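Local coordinates for hypothetical sugar ABC-transporter sugar binding protein (PDB 7BVT), which probably binds cyclic alpha-maltosyl-1,6-maltose outside the cell as the sugar-capturing component of an ABC transporter, at residues K181-D185 and Q255-Q260; Y184-T188 and W234-I238; N200-L205 and A230-W234. One frame throughout, in Å; residues are numbered along the deposited sequence.

Interaction 1 of 3, residues K181-D185 and Q255-Q260; sequences KPGYD and QGGSAQ
P182 and G257 begin the pairing of a loop with the start of strand 258-262. The two run in the same direction, within the bacterial solute-binding protein fold. P182 O accepts G257 N at 2.9 Å, a nearly straight bond (164°). S258 O takes D185 N, also at 2.9 Å. Between these, S258 OG donates to a lone pair of G183 O at 2.8 Å, in the carbonyl plane. The ring of Y184 lies along the strand. Its CG is anti to the backbone N (chi1 174°), which carries the ring past S258 toward Q260. CB rests 3.5 Å from S258 OG. CD1 meets the same hydroxyl, which lies at the ring edge. CE1 approaches A259 CA at 3.8 Å, and OH packs on Q260 CG at 3.3 Å. The ring plane and the Q260 amide are turned 72° apart, and Q260 OE1 accepts N200 ND2. Trading Y184 for an alanine would probably open a gap beside S258 and A259 and leave two waters without their hydroxyl partner. Water 1 bonds weakly to Y184 OH and also joins D185 O to Q260 N. Water 2 links Y184 OH to Q260 NE2, 2.8 Å from each.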
loop_
_atom_site.group_PDB
_atom_site.type_symbol
_atom_site.label_atom_id
_atom_site.label_comp_id
_atom_site.label_asym_id
_atom_site.label_seq_id
_atom_site.Cartn_x
_atom_site.Cartn_y
_atom_site.Cartn_z
ATOM N N LYS A 181 -26.024 -11.128 -8.220
ATOM C CA LYS A 181 -24.872 -10.218 -8.284
ATOM C C LYS A 181 -23.624 -10.906 -7.711
ATOM O O LYS A 181 -23.704 -11.712 -6.763
ATOM C CB LYS A 181 -25.217 -8.950 -7.505
ATOM C CG LYS A 181 -26.255 -8.074 -8.187
ATOM C CD LYS A 181 -26.765 -6.931 -7.364
ATOM C CE LYS A 181 -27.942 -6.243 -8.040
ATOM N NZ LYS A 181 -28.379 -5.005 -7.336
ATOM N N PRO A 182 -22.422 -10.527 -8.207
ATOM C CA PRO A 182 -21.182 -11.052 -7.628
ATOM C C PRO A 182 -21.144 -10.713 -6.141
ATOM O O PRO A 182 -21.456 -9.565 -5.784
ATOM C CB PRO A 182 -20.038 -10.318 -8.358
ATOM C CG PRO A 182 -20.694 -9.705 -9.567
ATOM C CD PRO A 182 -22.139 -9.476 -9.181
ATOM N N GLY A 183 -20.754 -11.690 -5.305
ATOM C CA GLY A 183 -20.681 -11.504 -3.853
ATOM C C GLY A 183 -19.413 -10.767 -3.483
ATOM O O GLY A 183 -19.382 -10.194 -2.403
ATOM N N TYR A 184 -18.386 -10.852 -4.337
ATOM C CA TYR A 184 -17.028 -10.352 -3.984
ATOM C C TYR A 184 -16.257 -10.089 -5.285
ATOM O O TYR A 184 -16.153 -11.024 -6.091
ATOM C CB TYR A 184 -16.325 -11.363 -3.089
ATOM C CG TYR A 184 -14.885 -11.039 -2.786
ATOM C CD1 TYR A 184 -14.527 -9.925 -2.022
ATOM C CD2 TYR A 184 -13.880 -11.891 -3.194
ATOM C CE1 TYR A 184 -13.197 -9.655 -1.731
ATOM C CE2 TYR A 184 -12.546 -11.636 -2.878
ATOM C CZ TYR A 184 -12.208 -10.534 -2.128
ATOM O OH TYR A 184 -10.892 -10.250 -1.869
ATOM N N ASP A 185 -15.685 -8.902 -5.460
ATOM C CA ASP A 185 -14.882 -8.622 -6.680
ATOM C C ASP A 185 -13.448 -9.099 -6.441
ATOM O O ASP A 185 -12.890 -8.743 -5.386
ATOM C CB ASP A 185 -14.846 -7.127 -7.025
ATOM C CG ASP A 185 -16.148 -6.545 -7.531
ATOM O OD1 ASP A 185 -17.149 -7.278 -7.581
ATOM O OD2 ASP A 185 -16.110 -5.360 -7.856
ATOM N N GLN A 255 -23.227 -2.632 -7.552
ATOM C CA GLN A 255 -23.774 -3.875 -8.173
ATOM C C GLN A 255 -23.028 -5.133 -7.667
ATOM O O GLN A 255 -23.032 -6.194 -8.372
ATOM C CB GLN A 255 -23.681 -3.750 -9.687
ATOM C CG GLN A 255 -24.441 -2.572 -10.279
ATOM C CD GLN A 255 -25.910 -2.692 -9.959
ATOM O OE1 GLN A 255 -26.536 -3.734 -10.188
ATOM N NE2 GLN A 255 -26.448 -1.648 -9.353
ATOM N N GLY A 256 -22.392 -5.056 -6.502
ATOM C CA GLY A 256 -21.573 -6.180 -6.005
ATOM C C GLY A 256 -21.556 -6.238 -4.475
ATOM O O GLY A 256 -21.627 -5.207 -3.831
ATOM N N GLY A 257 -21.379 -7.410 -3.901
ATOM C CA GLY A 257 -21.346 -7.545 -2.455
ATOM C C GLY A 257 -20.160 -6.807 -1.799
ATOM O O GLY A 257 -20.339 -6.279 -0.720
ATOM N N SER A 258 -18.940 -6.918 -2.333
ATOM C CA SER A 258 -17.739 -6.607 -1.513
ATOM C C SER A 258 -16.507 -6.601 -2.410
ATOM O O SER A 258 -16.609 -6.996 -3.551
ATOM C CB SER A 258 -17.553 -7.570 -0.404
ATOM O OG SER A 258 -17.455 -8.931 -0.884
ATOM N N ALA A 259 -15.394 -6.125 -1.852
ATOM C CA ALA A 259 -14.103 -6.050 -2.577
ATOM C C ALA A 259 -13.014 -5.740 -1.571
ATOM O O ALA A 259 -13.275 -5.090 -0.555
ATOM C CB ALA A 259 -14.168 -4.992 -3.661
ATOM N N GLN A 260 -11.778 -6.127 -1.896
ATOM C CA GLN A 260 -10.630 -5.510 -1.202
ATOM C C GLN A 260 -10.488 -4.086 -1.715
ATOM O O GLN A 260 -10.549 -3.869 -2.940
ATOM C CB GLN A 260 -9.349 -6.302 -1.440
ATOM C CG GLN A 260 -9.344 -7.563 -0.651
ATOM C CD GLN A 260 -8.132 -8.452 -0.801
ATOM O OE1 GLN A 260 -7.168 -8.194 -1.582
ATOM N NE2 GLN A 260 -8.194 -9.518 -0.037
HETATM O O HOH W 1 -10.744 -8.116 -3.858
HETATM O O HOH W 2 -10.739 -10.281 0.969
HETATM O O HOH W 3 -18.904 -7.844 -5.389
#

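Interaction 2 of 3, residues Y184-T188 and W234-I238; sequences YDLYT and WVDLI
The loop at L186 passes the helix at W234 with 7.5 Å between their CA atoms, and no hydrogen bond joins the two segments. The contact is apolar, and L186 carries most of it. Its CG is anti to the carbonyl carbon (chi1 -76°), which turns the branched end toward W234 and the helix, one methyl for the ring and one for the helix. CD2 sits over the centre of the six-membered ring of W234. It lies 3.7 Å from the ring centroid and 14° off the normal, a CH-pi contact. CD1 takes the other direction. It packs against the helix itself, 4.0 Å from L237 CB and 3.9 Å from I238 CG1. The indole is also met at its edge. Y187 is the centre of an inverse gamma turn, and Y187 O lies at the ring edge, near its plane, 3.4 Å from W234 CZ3. This carbonyl oxygen is buried and has no hydrogen-bond partner in the model. Two smaller contacts flank L186. L237 CD1 reaches the Y184 ring obliquely, 3.8 Å from CD2. T188 CG2 and I238 CD1 meet tip to tip at 4.1 Å. The polar end of T188 is used away from the helix, where OG1 bonds A246 N. The Y187 side chain leads away from the helix and touches a bound glucose. Y187 belongs to the glycan pocket, so this apolar contact lies directly behind one of the pocket's residues. Around it, L168 of helix 165-179 packs on Y184 and L237. L392 of helix 377-392 covers T188, W234 and I238. Strand 258-262 lies against Y184 and D185, so the loop is packed between that strand and helix 225-239.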
loop_
_atom_site.group_PDB
_atom_site.type_symbol
_atom_site.label_atom_id
_atom_site.label_comp_id
_atom_site.label_asym_id
_atom_site.label_seq_id
_atom_site.Cartn_x
_atom_site.Cartn_y
_atom_site.Cartn_z
ATOM N N TYR A 184 -18.386 -10.852 -4.337
ATOM C CA TYR A 184 -17.028 -10.352 -3.984
ATOM C C TYR A 184 -16.257 -10.089 -5.285
ATOM O O TYR A 184 -16.153 -11.024 -6.091
ATOM C CB TYR A 184 -16.325 -11.363 -3.089
ATOM C CG TYR A 184 -14.885 -11.039 -2.786
ATOM C CD1 TYR A 184 -14.527 -9.925 -2.022
ATOM C CD2 TYR A 184 -13.880 -11.891 -3.194
ATOM C CE1 TYR A 184 -13.197 -9.655 -1.731
ATOM C CE2 TYR A 184 -12.546 -11.636 -2.878
ATOM C CZ TYR A 184 -12.208 -10.534 -2.128
ATOM O OH TYR A 184 -10.892 -10.250 -1.869
ATOM N N ASP A 185 -15.685 -8.902 -5.460
ATOM C CA ASP A 185 -14.882 -8.622 -6.680
ATOM C C ASP A 185 -13.448 -9.099 -6.441
ATOM O O ASP A 185 -12.890 -8.743 -5.386
ATOM C CB ASP A 185 -14.846 -7.127 -7.025
ATOM C CG ASP A 185 -16.148 -6.545 -7.531
ATOM O OD1 ASP A 185 -17.149 -7.278 -7.581
ATOM O OD2 ASP A 185 -16.110 -5.360 -7.856
ATOM N N LEU A 186 -12.859 -9.744 -7.445
ATOM C CA LEU A 186 -11.404 -9.998 -7.482
ATOM C C LEU A 186 -10.773 -9.129 -8.547
ATOM O O LEU A 186 -11.392 -8.879 -9.620
ATOM C CB LEU A 186 -11.115 -11.467 -7.763
ATOM C CG LEU A 186 -11.319 -12.393 -6.592
ATOM C CD1 LEU A 186 -11.275 -13.799 -7.121
ATOM C CD2 LEU A 186 -10.282 -12.118 -5.496
ATOM N N TYR A 187 -9.541 -8.688 -8.267
ATOM C CA TYR A 187 -8.774 -7.855 -9.214
ATOM C C TYR A 187 -8.015 -8.816 -10.116
ATOM O O TYR A 187 -6.886 -9.183 -9.815
ATOM C CB TYR A 187 -7.906 -6.852 -8.454
ATOM C CG TYR A 187 -7.600 -5.607 -9.235
ATOM C CD1 TYR A 187 -6.800 -5.660 -10.374
ATOM C CD2 TYR A 187 -8.139 -4.391 -8.861
ATOM C CE1 TYR A 187 -6.536 -4.529 -11.120
ATOM C CE2 TYR A 187 -7.869 -3.244 -9.592
ATOM C CZ TYR A 187 -7.070 -3.323 -10.724
ATOM O OH TYR A 187 -6.804 -2.213 -11.483
ATOM N N THR A 188 -8.661 -9.278 -11.200
ATOM C CA THR A 188 -8.200 -10.473 -11.929
ATOM C C THR A 188 -7.475 -10.124 -13.230
ATOM O O THR A 188 -6.958 -11.073 -13.790
ATOM C CB THR A 188 -9.366 -11.407 -12.266
ATOM O OG1 THR A 188 -10.333 -10.710 -13.048
ATOM C CG2 THR A 188 -10.085 -11.951 -11.056
ATOM N N TRP A 234 -8.773 -17.825 -4.910
ATOM C CA TRP A 234 -9.181 -17.015 -6.068
ATOM C C TRP A 234 -9.922 -17.904 -7.076
ATOM O O TRP A 234 -10.973 -17.498 -7.559
ATOM C CB TRP A 234 -8.003 -16.276 -6.729
ATOM C CG TRP A 234 -7.513 -15.101 -5.926
ATOM C CD1 TRP A 234 -7.234 -15.059 -4.575
ATOM C CD2 TRP A 234 -7.150 -13.822 -6.428
ATOM N NE1 TRP A 234 -6.795 -13.813 -4.215
ATOM C CE2 TRP A 234 -6.764 -13.026 -5.326
ATOM C CE3 TRP A 234 -7.199 -13.235 -7.687
ATOM C CZ2 TRP A 234 -6.340 -11.717 -5.481
ATOM C CZ3 TRP A 234 -6.795 -11.930 -7.844
ATOM C CH2 TRP A 234 -6.404 -11.161 -6.741
ATOM N N VAL A 235 -9.346 -19.040 -7.436
ATOM C CA VAL A 235 -9.932 -19.835 -8.557
ATOM C C VAL A 235 -11.291 -20.396 -8.120
ATOM O O VAL A 235 -12.244 -20.401 -8.936
ATOM C CB VAL A 235 -8.965 -20.930 -9.021
ATOM C CG1 VAL A 235 -9.641 -21.916 -9.959
ATOM C CG2 VAL A 235 -7.749 -20.302 -9.674
ATOM N N ASP A 236 -11.411 -20.737 -6.842
ATOM C CA ASP A 236 -12.689 -21.260 -6.302
ATOM C C ASP A 236 -13.748 -20.176 -6.340
ATOM O O ASP A 236 -14.902 -20.485 -6.667
ATOM C CB ASP A 236 -12.588 -21.802 -4.885
ATOM C CG ASP A 236 -11.845 -23.114 -4.781
ATOM O OD1 ASP A 236 -11.562 -23.705 -5.814
ATOM O OD2 ASP A 236 -11.534 -23.505 -3.646
ATOM N N LEU A 237 -13.414 -18.950 -5.953
ATOM C CA LEU A 237 -14.347 -17.782 -6.019
ATOM C C LEU A 237 -14.807 -17.565 -7.462
ATOM O O LEU A 237 -15.998 -17.322 -7.681
ATOM C CB LEU A 237 -13.685 -16.513 -5.456
ATOM C CG LEU A 237 -13.526 -16.524 -3.940
ATOM C CD1 LEU A 237 -12.514 -15.478 -3.489
ATOM C CD2 LEU A 237 -14.882 -16.247 -3.278
ATOM N N ILE A 238 -13.888 -17.635 -8.426
ATOM C CA ILE A 238 -14.219 -17.364 -9.849
ATOM C C ILE A 238 -15.091 -18.512 -10.375
ATOM O O ILE A 238 -16.123 -18.180 -11.021
ATOM C CB ILE A 238 -12.931 -17.234 -10.661
ATOM C CG1 ILE A 238 -12.155 -15.991 -10.246
ATOM C CG2 ILE A 238 -13.255 -17.254 -12.151
ATOM C CD1 ILE A 238 -10.697 -15.977 -10.732
#

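Interaction 3 of 3, residues N200-L205 and A230-W234; sequences NFQVNL and ALQYW
N204 and W234 meet at about a right angle, the amide standing across the indole. W234 NE1 donates to a lone pair of N204 OD1 at 2.8 Å. The oxygen lies close to the indole plane and the donor lies in the carbonyl plane. The other end of the amide is held too: N204 ND2 bonds Q207 OE1, one turn further along its own helix. Two partners thus fix the rotation of this buried amide. Its flat group also stands at the edge of the Y233 ring, with N204 ND2 3.9 Å from Y233 CE2. F201 approaches the indole from the face opposite to that covered by L186. It is an edge-to-face (T-shaped) pair: the F201 edge points at the five-membered ring of W234, centroids 5.2 Å apart and planes at 68°. F201 CD1 is the nearest ring atom, 3.8 Å from W234 CE2. F201 CG is anti to the backbone N (chi1 -177°), and this directs the ring end to A230 and L231. This is a helix-helix packing in the solute-binding protein fold. It joins helices 195-207 and 225-239; the axes of their segments 200-205 and 230-234 are 9.5 Å apart at closest, with 123° between their directions. The backbones come nearest at A230 and L205, where the small side chain is consistent with the close approach. A230 CB lies 3.7 Å from L205 N, and F201 CZ packs on the same methyl. F201 CE1 also meets L231, 4.0 Å from its CB. At the start of segment 200-205, N200 CB lies 4.0 Å from W234 CH2. Its side chain leads away from the indole; N200 touches a bound glucose, and its ND2 hydrogen-bonds Q260 OE1.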
loop_
_atom_site.group_PDB
_atom_site.type_symbol
_atom_site.label_atom_id
_atom_site.label_comp_id
_atom_site.label_asym_id
_atom_site.label_seq_id
_atom_site.Cartn_x
_atom_site.Cartn_y
_atom_site.Cartn_z
ATOM N N ASN A 200 -3.116 -7.256 -4.588
ATOM C CA ASN A 200 -4.310 -7.874 -3.960
ATOM C C ASN A 200 -4.039 -9.336 -3.622
ATOM O O ASN A 200 -4.452 -9.795 -2.529
ATOM C CB ASN A 200 -5.522 -7.694 -4.871
ATOM C CG ASN A 200 -6.176 -6.338 -4.731
ATOM O OD1 ASN A 200 -6.091 -5.491 -5.644
ATOM N ND2 ASN A 200 -6.759 -6.111 -3.586
ATOM N N PHE A 201 -3.389 -10.068 -4.522
ATOM C CA PHE A 201 -3.056 -11.474 -4.285
ATOM C C PHE A 201 -2.072 -11.620 -3.128
ATOM O O PHE A 201 -2.205 -12.549 -2.327
ATOM C CB PHE A 201 -2.474 -12.099 -5.556
ATOM C CG PHE A 201 -2.198 -13.557 -5.376
ATOM C CD1 PHE A 201 -3.213 -14.503 -5.451
ATOM C CD2 PHE A 201 -0.934 -13.989 -5.054
ATOM C CE1 PHE A 201 -2.951 -15.839 -5.196
ATOM C CE2 PHE A 201 -0.667 -15.314 -4.849
ATOM C CZ PHE A 201 -1.668 -16.248 -4.914
ATOM N N GLN A 202 -1.073 -10.737 -3.033
ATOM C CA GLN A 202 -0.049 -10.887 -1.986
ATOM C C GLN A 202 -0.731 -10.940 -0.611
ATOM O O GLN A 202 -0.239 -11.576 0.272
ATOM C CB GLN A 202 0.936 -9.725 -2.039
ATOM C CG GLN A 202 1.981 -9.903 -3.121
ATOM C CD GLN A 202 2.629 -8.595 -3.579
ATOM O OE1 GLN A 202 2.144 -7.504 -3.318
ATOM N NE2 GLN A 202 3.747 -8.730 -4.315
ATOM N N VAL A 203 -1.802 -10.185 -0.420
ATOM C CA VAL A 203 -2.519 -10.181 0.885
ATOM C C VAL A 203 -2.846 -11.620 1.250
ATOM O O VAL A 203 -2.554 -12.047 2.343
ATOM C CB VAL A 203 -3.814 -9.369 0.778
ATOM C CG1 VAL A 203 -4.680 -9.545 2.012
ATOM C CG2 VAL A 203 -3.515 -7.912 0.513
ATOM N N ASN A 204 -3.468 -12.341 0.331
ATOM C CA ASN A 204 -3.965 -13.704 0.619
ATOM C C ASN A 204 -2.802 -14.702 0.659
ATOM O O ASN A 204 -2.831 -15.625 1.522
ATOM C CB ASN A 204 -4.967 -14.098 -0.461
ATOM C CG ASN A 204 -6.225 -13.252 -0.450
ATOM O OD1 ASN A 204 -6.749 -12.923 -1.511
ATOM N ND2 ASN A 204 -6.689 -12.824 0.723
ATOM N N LEU A 205 -1.730 -14.474 -0.112
ATOM C CA LEU A 205 -0.507 -15.294 -0.041
ATOM C C LEU A 205 0.059 -15.176 1.392
ATOM O O LEU A 205 0.372 -16.175 2.038
ATOM C CB LEU A 205 0.464 -14.797 -1.114
ATOM C CG LEU A 205 1.870 -15.391 -1.038
ATOM C CD1 LEU A 205 1.873 -16.869 -1.425
ATOM C CD2 LEU A 205 2.796 -14.594 -1.927
ATOM N N ALA A 230 -3.694 -19.921 -1.556
ATOM C CA ALA A 230 -4.161 -18.561 -1.889
ATOM C C ALA A 230 -4.704 -18.550 -3.314
ATOM O O ALA A 230 -5.746 -17.931 -3.572
ATOM C CB ALA A 230 -3.053 -17.529 -1.685
ATOM N N LEU A 231 -3.988 -19.128 -4.284
ATOM C CA LEU A 231 -4.496 -19.113 -5.688
ATOM C C LEU A 231 -5.754 -19.997 -5.833
ATOM O O LEU A 231 -6.658 -19.632 -6.609
ATOM C CB LEU A 231 -3.375 -19.527 -6.656
ATOM C CG LEU A 231 -3.777 -19.428 -8.138
ATOM C CD1 LEU A 231 -4.297 -18.061 -8.513
ATOM C CD2 LEU A 231 -2.615 -19.841 -9.055
ATOM N N GLN A 232 -5.850 -21.099 -5.106
ATOM C CA GLN A 232 -7.054 -21.978 -5.159
ATOM C C GLN A 232 -8.250 -21.207 -4.616
ATOM O O GLN A 232 -9.373 -21.372 -5.138
ATOM C CB GLN A 232 -6.827 -23.235 -4.335
ATOM C CG GLN A 232 -7.919 -24.282 -4.566
ATOM C CD GLN A 232 -7.870 -24.801 -5.987
ATOM O OE1 GLN A 232 -6.846 -25.384 -6.419
ATOM N NE2 GLN A 232 -8.947 -24.598 -6.736
ATOM N N TYR A 233 -8.012 -20.318 -3.657
ATOM C CA TYR A 233 -9.096 -19.448 -3.119
ATOM C C TYR A 233 -9.657 -18.560 -4.232
ATOM O O TYR A 233 -10.892 -18.475 -4.405
ATOM C CB TYR A 233 -8.568 -18.632 -1.946
ATOM C CG TYR A 233 -9.411 -17.568 -1.291
ATOM C CD1 TYR A 233 -10.696 -17.798 -0.851
ATOM C CD2 TYR A 233 -8.805 -16.385 -0.919
ATOM C CE1 TYR A 233 -11.399 -16.843 -0.143
ATOM C CE2 TYR A 233 -9.479 -15.416 -0.189
ATOM C CZ TYR A 233 -10.777 -15.664 0.217
ATOM O OH TYR A 233 -11.427 -14.740 0.980
ATOM N N TRP A 234 -8.773 -17.825 -4.910
ATOM C CA TRP A 234 -9.181 -17.015 -6.068
ATOM C C TRP A 234 -9.922 -17.904 -7.076
ATOM O O TRP A 234 -10.973 -17.498 -7.559
ATOM C CB TRP A 234 -8.003 -16.276 -6.729
ATOM C CG TRP A 234 -7.513 -15.101 -5.926
ATOM C CD1 TRP A 234 -7.234 -15.059 -4.575
ATOM C CD2 TRP A 234 -7.150 -13.822 -6.428
ATOM N NE1 TRP A 234 -6.795 -13.813 -4.215
ATOM C CE2 TRP A 234 -6.764 -13.026 -5.326
ATOM C CE3 TRP A 234 -7.199 -13.235 -7.687
ATOM C CZ2 TRP A 234 -6.340 -11.717 -5.481
ATOM C CZ3 TRP A 234 -6.795 -11.930 -7.844
ATOM C CH2 TRP A 234 -6.404 -11.161 -6.741
#

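Interactions 1 and 2 start from the same loop, between helices 165-179 and 195-207, and share Y184 and D185. Their centres are about 10 Å apart. Interactions 2 and 3 share W234 and helix 225-239, with centres about 9 Å apart. Along the chain the loop comes first, then helix 195-207, helix 225-239 and strand 258-262, so interaction 3 joins two helices that both fall between the segments of interaction 1. Centres of interactions 1 and 3 are about 16 Å apart, yet they touch through Q260 and N200. All three lie on one side of the chain's centre. Through Y187 and N200, interactions 2 and 3 reach the glycan pocket.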